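Local coordinates for OxyA protein (Actinoplanes teichomyceticus, PDB 5HH3), which is a haem-dependent cytochrome P450 that probably carries out a phenolic coupling step, cyclising the peptide precursor during glycopeptide antibiotic biosynthesis, at residues B[20-31]-B[313-322]. Numbering follows the deposited sequence.
Sequences HRRDRFDPVPQL and SLLAANRRNF
R319 and R22 converge on the backbone carbonyl of F25 from opposite faces of its plane: R319 NH1 donates to F25 O at 2.9 Å, R22 NH2 at an almost straight 171°. R22 NH2 also donates to L282 O and its NH1 pairs with E286, while R319 NH1 has Y281 O and its NH2 D327; each guanidinium thus has several acceptors, which probably offsets the like charges of R22 NH2 and R319 NH1, 4.1 Å apart. Bends at chi2 and chi3 fold R22 back over its own hairpin, where L315 CD1 sits 3.6 Å above the centre of its guanidinium. The hairpin is a short, weakly bonded antiparallel pair, 22-23 with 26-27, closed by a type II' turn from D23 to D26; in this P450 fold it packs against helix 314-318, whose L314 touches the haem. S313, the N-cap, serves both sides: its OG accepts from A316 N and shares a hydrogen bond with H20 NE2 (2.7 Å, 163°), lying at the imidazole edge. F322, past the end of the helix, takes P27 CD over its ring face in a CH-pi contact, 4.0 Å from the centroid and 13° off its normal. D26 and R319 form a salt bridge whose hydrogen bond, R319 NH2 to D26 OD1, is weak at 3.5 Å.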
ATOM      1  N   HIS B  20      -3.388 -10.448 -10.875  1.00 28.31           N
ATOM      2  CA  HIS B  20      -4.520 -11.294 -10.531  1.00 28.99           C
ATOM      3  C   HIS B  20      -5.882 -10.710 -10.872  1.00 30.10           C
ATOM      4  O   HIS B  20      -6.885 -11.130 -10.319  1.00 29.85           O
ATOM      5  CB  HIS B  20      -4.418 -11.696  -9.055  1.00 27.52           C
ATOM      6  CG  HIS B  20      -3.297 -12.633  -8.811  1.00 27.02           C
ATOM      7  ND1 HIS B  20      -2.009 -12.201  -8.601  1.00 28.17           N
ATOM      8  CD2 HIS B  20      -3.230 -13.979  -8.912  1.00 27.07           C
ATOM      9  CE1 HIS B  20      -1.207 -13.246  -8.493  1.00 26.79           C
ATOM     10  NE2 HIS B  20      -1.925 -14.336  -8.690  1.00 26.51           N
ATOM     11  N   ARG B  21      -5.896  -9.760 -11.794  1.00 32.56           N
ATOM     12  CA  ARG B  21      -7.111  -9.407 -12.539  1.00 35.75           C
ATOM     13  C   ARG B  21      -7.491 -10.614 -13.401  1.00 35.51           C
ATOM     14  O   ARG B  21      -6.734 -11.583 -13.473  1.00 36.64           O
ATOM     15  CB  ARG B  21      -6.857  -8.179 -13.408  1.00 39.15           C
ATOM     16  CG  ARG B  21      -6.567  -6.925 -12.605  1.00 42.07           C
ATOM     17  CD  ARG B  21      -6.524  -5.711 -13.504  1.00 48.17           C
ATOM     18  NE  ARG B  21      -6.255  -4.475 -12.759  1.00 53.94           N
ATOM     19  CZ  ARG B  21      -7.130  -3.818 -11.980  1.00 58.08           C
ATOM     20  NH1 ARG B  21      -8.386  -4.250 -11.804  1.00 57.15           N
ATOM     21  NH2 ARG B  21      -6.737  -2.698 -11.363  1.00 60.01           N
ATOM     22  N   ARG B  22      -8.657 -10.579 -14.029  1.00 35.60           N
ATOM     23  CA  ARG B  22      -9.170 -11.736 -14.762  1.00 36.39           C
ATOM     24  C   ARG B  22      -9.707 -11.302 -16.113  1.00 36.59           C
ATOM     25  O   ARG B  22     -10.250 -10.209 -16.244  1.00 37.48           O
ATOM     26  CB  ARG B  22     -10.295 -12.439 -13.988  1.00 36.03           C
ATOM     27  CG  ARG B  22      -9.967 -12.795 -12.548  1.00 36.89           C
ATOM     28  CD  ARG B  22      -9.061 -14.005 -12.437  1.00 35.23           C
ATOM     29  NE  ARG B  22      -9.740 -15.273 -12.685  1.00 35.08           N
ATOM     30  CZ  ARG B  22     -10.265 -16.089 -11.770  1.00 33.72           C
ATOM     31  NH1 ARG B  22     -10.261 -15.797 -10.468  1.00 33.49           N
ATOM     32  NH2 ARG B  22     -10.815 -17.229 -12.173  1.00 34.51           N
ATOM     33  N   ASP B  23      -9.544 -12.163 -17.107  1.00 36.35           N
ATOM     34  CA  ASP B  23     -10.188 -11.990 -18.405  1.00 39.34           C
ATOM     35  C   ASP B  23     -11.365 -12.955 -18.402  1.00 38.15           C
ATOM     36  O   ASP B  23     -11.207 -14.157 -18.686  1.00 36.26           O
ATOM     37  CB  ASP B  23      -9.222 -12.296 -19.541  1.00 41.60           C
ATOM     38  CG  ASP B  23      -9.866 -12.147 -20.914  1.00 45.87           C
ATOM     39  OD1 ASP B  23     -11.021 -11.663 -21.025  1.00 48.13           O
ATOM     40  OD2 ASP B  23      -9.211 -12.517 -21.898  1.00 50.58           O
ATOM     41  N   ARG B  24     -12.534 -12.427 -18.039  1.00 38.35           N
ATOM     42  CA  ARG B  24     -13.692 -13.259 -17.724  1.00 38.48           C
ATOM     43  C   ARG B  24     -13.297 -14.252 -16.605  1.00 36.17           C
ATOM     44  O   ARG B  24     -13.033 -13.803 -15.504  1.00 35.23           O
ATOM     45  CB  ARG B  24     -14.277 -13.883 -19.006  1.00 41.35           C
ATOM     46  CG  ARG B  24     -14.623 -12.827 -20.056  1.00 44.80           C
ATOM     47  CD  ARG B  24     -15.297 -13.371 -21.316  1.00 48.14           C
ATOM     48  NE  ARG B  24     -16.667 -13.815 -21.024  1.00 50.47           N
ATOM     49  CZ  ARG B  24     -17.077 -15.083 -20.892  1.00 51.81           C
ATOM     50  NH1 ARG B  24     -16.233 -16.105 -21.051  1.00 51.97           N
ATOM     51  NH2 ARG B  24     -18.362 -15.338 -20.613  1.00 52.13           N
ATOM     52  N   PHE B  25     -13.208 -15.553 -16.871  1.00 35.42           N
ATOM     53  CA  PHE B  25     -12.789 -16.538 -15.868  1.00 34.50           C
ATOM     54  C   PHE B  25     -11.302 -16.877 -15.900  1.00 34.00           C
ATOM     55  O   PHE B  25     -10.821 -17.596 -15.017  1.00 32.65           O
ATOM     56  CB  PHE B  25     -13.583 -17.845 -16.044  1.00 35.25           C
ATOM     57  CG  PHE B  25     -15.058 -17.655 -15.958  1.00 35.60           C
ATOM     58  CD1 PHE B  25     -15.660 -17.460 -14.727  1.00 35.17           C
ATOM     59  CD2 PHE B  25     -15.834 -17.615 -17.093  1.00 37.28           C
ATOM     60  CE1 PHE B  25     -17.023 -17.265 -14.631  1.00 35.96           C
ATOM     61  CE2 PHE B  25     -17.205 -17.414 -17.003  1.00 38.35           C
ATOM     62  CZ  PHE B  25     -17.795 -17.234 -15.774  1.00 37.19           C
ATOM     63  N   ASP B  26     -10.589 -16.379 -16.905  1.00 34.21           N
ATOM     64  CA  ASP B  26      -9.210 -16.762 -17.123  1.00 34.60           C
ATOM     65  C   ASP B  26      -8.191 -15.851 -16.453  1.00 33.44           C
ATOM     66  O   ASP B  26      -8.448 -14.661 -16.287  1.00 33.00           O
ATOM     67  CB  ASP B  26      -8.916 -16.790 -18.596  1.00 36.51           C
ATOM     68  CG  ASP B  26      -9.807 -17.743 -19.347  1.00 39.53           C
ATOM     69  OD1 ASP B  26     -10.429 -18.635 -18.725  1.00 42.49           O
ATOM     70  OD2 ASP B  26      -9.859 -17.584 -20.564  1.00 40.58           O
ATOM     71  N   PRO B  27      -7.005 -16.407 -16.121  1.00 32.50           N
ATOM     72  CA  PRO B  27      -5.825 -15.596 -15.782  1.00 31.89           C
ATOM     73  C   PRO B  27      -5.464 -14.647 -16.930  1.00 33.03           C
ATOM     74  O   PRO B  27      -5.629 -15.045 -18.082  1.00 32.97           O
ATOM     75  CB  PRO B  27      -4.707 -16.639 -15.644  1.00 32.70           C
ATOM     76  CG  PRO B  27      -5.390 -17.955 -15.495  1.00 33.36           C
ATOM     77  CD  PRO B  27      -6.672 -17.840 -16.237  1.00 32.99           C
ATOM     78  N   VAL B  28      -4.981 -13.433 -16.630  1.00 32.34           N
ATOM     79  CA  VAL B  28      -4.551 -12.491 -17.687  1.00 33.45           C
ATOM     80  C   VAL B  28      -3.207 -12.902 -18.324  1.00 33.42           C
ATOM     81  O   VAL B  28      -2.446 -13.674 -17.711  1.00 30.41           O
ATOM     82  CB  VAL B  28      -4.486 -11.011 -17.206  1.00 34.63           C
ATOM     83  CG1 VAL B  28      -5.878 -10.526 -16.804  1.00 36.26           C
ATOM     84  CG2 VAL B  28      -3.476 -10.802 -16.081  1.00 33.14           C
ATOM     85  N   PRO B  29      -2.905 -12.397 -19.558  1.00 34.71           N
ATOM     86  CA  PRO B  29      -1.661 -12.787 -20.242  1.00 35.67           C
ATOM     87  C   PRO B  29      -0.382 -12.627 -19.425  1.00 35.22           C
ATOM     88  O   PRO B  29       0.540 -13.420 -19.571  1.00 36.29           O
ATOM     89  CB  PRO B  29      -1.628 -11.849 -21.449  1.00 36.88           C
ATOM     90  CG  PRO B  29      -3.061 -11.662 -21.788  1.00 37.98           C
ATOM     91  CD  PRO B  29      -3.783 -11.621 -20.460  1.00 36.52           C
ATOM     92  N   GLN B  30      -0.350 -11.621 -18.553  1.00 35.06           N
ATOM     93  CA  GLN B  30       0.846 -11.259 -17.796  1.00 34.90           C
ATOM     94  C   GLN B  30       1.146 -12.326 -16.733  1.00 32.77           C
ATOM     95  O   GLN B  30       2.305 -12.656 -16.492  1.00 31.91           O
ATOM     96  CB  GLN B  30       0.664  -9.889 -17.135  1.00 36.33           C
ATOM     97  CG  GLN B  30       0.640  -8.686 -18.081  1.00 39.54           C
ATOM     98  CD  GLN B  30      -0.658  -8.483 -18.882  1.00 42.66           C
ATOM     99  OE1 GLN B  30      -1.717  -9.103 -18.628  1.00 40.35           O
ATOM    100  NE2 GLN B  30      -0.573  -7.596 -19.878  1.00 46.83           N
ATOM    101  N   LEU B  31       0.107 -12.867 -16.110  1.00 30.68           N
ATOM    102  CA  LEU B  31       0.285 -13.994 -15.183  1.00 29.97           C
ATOM    103  C   LEU B  31       0.637 -15.297 -15.935  1.00 31.33           C
ATOM    104  O   LEU B  31       1.493 -16.058 -15.482  1.00 30.78           O
ATOM    105  CB  LEU B  31      -0.962 -14.214 -14.329  1.00 29.03           C
ATOM    106  CG  LEU B  31      -0.861 -15.305 -13.261  1.00 27.75           C
ATOM    107  CD1 LEU B  31       0.299 -15.053 -12.318  1.00 28.09           C
ATOM    108  CD2 LEU B  31      -2.149 -15.447 -12.486  1.00 27.29           C
ATOM    109  N   SER B 313       0.348 -17.550  -5.766  1.00 24.50           N
ATOM    110  CA  SER B 313      -0.753 -17.470  -6.705  1.00 24.30           C
ATOM    111  C   SER B 313      -1.554 -18.792  -6.722  1.00 25.37           C
ATOM    112  O   SER B 313      -1.225 -19.768  -7.434  1.00 24.84           O
ATOM    113  CB  SER B 313      -0.249 -17.126  -8.102  1.00 24.72           C
ATOM    114  OG  SER B 313      -1.316 -16.978  -9.017  1.00 24.25           O
ATOM    115  N   LEU B 314      -2.634 -18.782  -5.954  1.00 24.81           N
ATOM    116  CA  LEU B 314      -3.603 -19.860  -5.931  1.00 24.63           C
ATOM    117  C   LEU B 314      -4.287 -19.998  -7.286  1.00 25.20           C
ATOM    118  O   LEU B 314      -4.556 -21.114  -7.725  1.00 25.53           O
ATOM    119  CB  LEU B 314      -4.636 -19.644  -4.826  1.00 24.60           C
ATOM    120  CG  LEU B 314      -4.137 -19.400  -3.399  1.00 24.14           C
ATOM    121  CD1 LEU B 314      -5.303 -19.278  -2.415  1.00 24.42           C
ATOM    122  CD2 LEU B 314      -3.202 -20.519  -2.979  1.00 25.08           C
ATOM    123  N   LEU B 315      -4.547 -18.879  -7.956  1.00 25.27           N
ATOM    124  CA  LEU B 315      -5.064 -18.907  -9.332  1.00 24.89           C
ATOM    125  C   LEU B 315      -4.101 -19.684 -10.252  1.00 25.73           C
ATOM    126  O   LEU B 315      -4.531 -20.634 -10.940  1.00 24.53           O
ATOM    127  CB  LEU B 315      -5.294 -17.487  -9.843  1.00 25.60           C
ATOM    128  CG  LEU B 315      -5.864 -17.318 -11.263  1.00 26.10           C
ATOM    129  CD1 LEU B 315      -7.203 -17.972 -11.375  1.00 26.88           C
ATOM    130  CD2 LEU B 315      -5.991 -15.859 -11.628  1.00 27.13           C
ATOM    131  N   ALA B 316      -2.804 -19.344 -10.198  1.00 25.51           N
ATOM    132  CA  ALA B 316      -1.800 -20.039 -11.000  1.00 27.41           C
ATOM    133  C   ALA B 316      -1.763 -21.539 -10.707  1.00 28.65           C
ATOM    134  O   ALA B 316      -1.733 -22.337 -11.636  1.00 30.22           O
ATOM    135  CB  ALA B 316      -0.412 -19.422 -10.842  1.00 27.04           C
ATOM    136  N   ALA B 317      -1.828 -21.925  -9.435  1.00 28.06           N
ATOM    137  CA  ALA B 317      -1.787 -23.339  -9.062  1.00 28.35           C
ATOM    138  C   ALA B 317      -3.009 -24.092  -9.574  1.00 28.54           C
ATOM    139  O   ALA B 317      -2.878 -25.200 -10.095  1.00 29.83           O
ATOM    140  CB  ALA B 317      -1.725 -23.479  -7.548  1.00 28.50           C
ATOM    141  N   ASN B 318      -4.180 -23.493  -9.391  1.00 27.15           N
ATOM    142  CA  ASN B 318      -5.456 -24.125  -9.711  1.00 28.09           C
ATOM    143  C   ASN B 318      -5.718 -24.208 -11.213  1.00 29.29           C
ATOM    144  O   ASN B 318      -6.401 -25.142 -11.675  1.00 30.18           O
ATOM    145  CB  ASN B 318      -6.594 -23.385  -9.017  1.00 27.22           C
ATOM    146  CG  ASN B 318      -6.532 -23.518  -7.509  1.00 27.59           C
ATOM    147  OD1 ASN B 318      -5.731 -24.291  -6.972  1.00 28.89           O
ATOM    148  ND2 ASN B 318      -7.388 -22.791  -6.814  1.00 27.67           N
ATOM    149  N   ARG B 319      -5.181 -23.226 -11.942  1.00 27.96           N
ATOM    150  CA  ARG B 319      -5.328 -23.120 -13.376  1.00 29.63           C
ATOM    151  C   ARG B 319      -3.982 -23.370 -14.102  1.00 30.68           C
ATOM    152  O   ARG B 319      -3.726 -22.808 -15.163  1.00 30.06           O
ATOM    153  CB  ARG B 319      -5.896 -21.740 -13.704  1.00 29.91           C
ATOM    154  CG  ARG B 319      -7.212 -21.403 -12.975  1.00 29.76           C
ATOM    155  CD  ARG B 319      -8.345 -22.351 -13.343  1.00 31.29           C
ATOM    156  NE  ARG B 319      -8.560 -22.213 -14.777  1.00 33.08           N
ATOM    157  CZ  ARG B 319      -9.233 -21.225 -15.357  1.00 33.93           C
ATOM    158  NH1 ARG B 319      -9.908 -20.324 -14.645  1.00 32.93           N
ATOM    159  NH2 ARG B 319      -9.265 -21.173 -16.682  1.00 35.94           N
ATOM    160  N   ARG B 320      -3.162 -24.267 -13.546  1.00 31.30           N
ATOM    161  CA  ARG B 320      -1.770 -24.432 -13.976  1.00 33.81           C
ATOM    162  C   ARG B 320      -1.619 -24.897 -15.421  1.00 34.46           C
ATOM    163  O   ARG B 320      -0.601 -24.601 -16.059  1.00 36.44           O
ATOM    164  CB  ARG B 320      -1.019 -25.380 -13.047  1.00 35.27           C
ATOM    165  CG  ARG B 320      -1.424 -26.848 -13.145  1.00 39.06           C
ATOM    166  CD  ARG B 320      -0.720 -27.637 -12.046  1.00 42.02           C
ATOM    167  NE  ARG B 320      -1.397 -28.872 -11.660  1.00 45.49           N
ATOM    168  CZ  ARG B 320      -2.566 -28.943 -11.012  1.00 48.64           C
ATOM    169  NH1 ARG B 320      -3.271 -27.846 -10.696  1.00 51.06           N
ATOM    170  NH2 ARG B 320      -3.061 -30.132 -10.683  1.00 50.43           N
ATOM    171  N   ASN B 321      -2.609 -25.614 -15.932  1.00 34.88           N
ATOM    172  CA  ASN B 321      -2.579 -26.088 -17.328  1.00 36.62           C
ATOM    173  C   ASN B 321      -3.281 -25.157 -18.341  1.00 36.57           C
ATOM    174  O   ASN B 321      -3.346 -25.491 -19.498  1.00 37.98           O
ATOM    175  CB  ASN B 321      -3.131 -27.525 -17.406  1.00 37.53           C
ATOM    176  CG  ASN B 321      -2.256 -28.525 -16.662  1.00 38.59           C
ATOM    177  OD1 ASN B 321      -1.040 -28.492 -16.763  1.00 38.88           O
ATOM    178  ND2 ASN B 321      -2.875 -29.401 -15.899  1.00 40.20           N
ATOM    179  N   PHE B 322      -3.772 -23.995 -17.916  1.00 35.89           N
ATOM    180  CA  PHE B 322      -4.322 -22.983 -18.842  1.00 37.25           C
ATOM    181  C   PHE B 322      -3.244 -22.599 -19.866  1.00 38.66           C
ATOM    182  O   PHE B 322      -2.125 -22.413 -19.465  1.00 37.40           O
ATOM    183  CB  PHE B 322      -4.737 -21.726 -18.051  1.00 37.55           C
ATOM    184  CG  PHE B 322      -5.441 -20.687 -18.883  1.00 39.18           C
ATOM    185  CD1 PHE B 322      -6.741 -20.909 -19.334  1.00 40.38           C
ATOM    186  CD2 PHE B 322      -4.801 -19.508 -19.249  1.00 40.81           C
ATOM    187  CE1 PHE B 322      -7.392 -19.970 -20.124  1.00 42.07           C
ATOM    188  CE2 PHE B 322      -5.458 -18.562 -20.042  1.00 41.39           C
ATOM    189  CZ  PHE B 322      -6.745 -18.793 -20.473  1.00 42.22           C
TER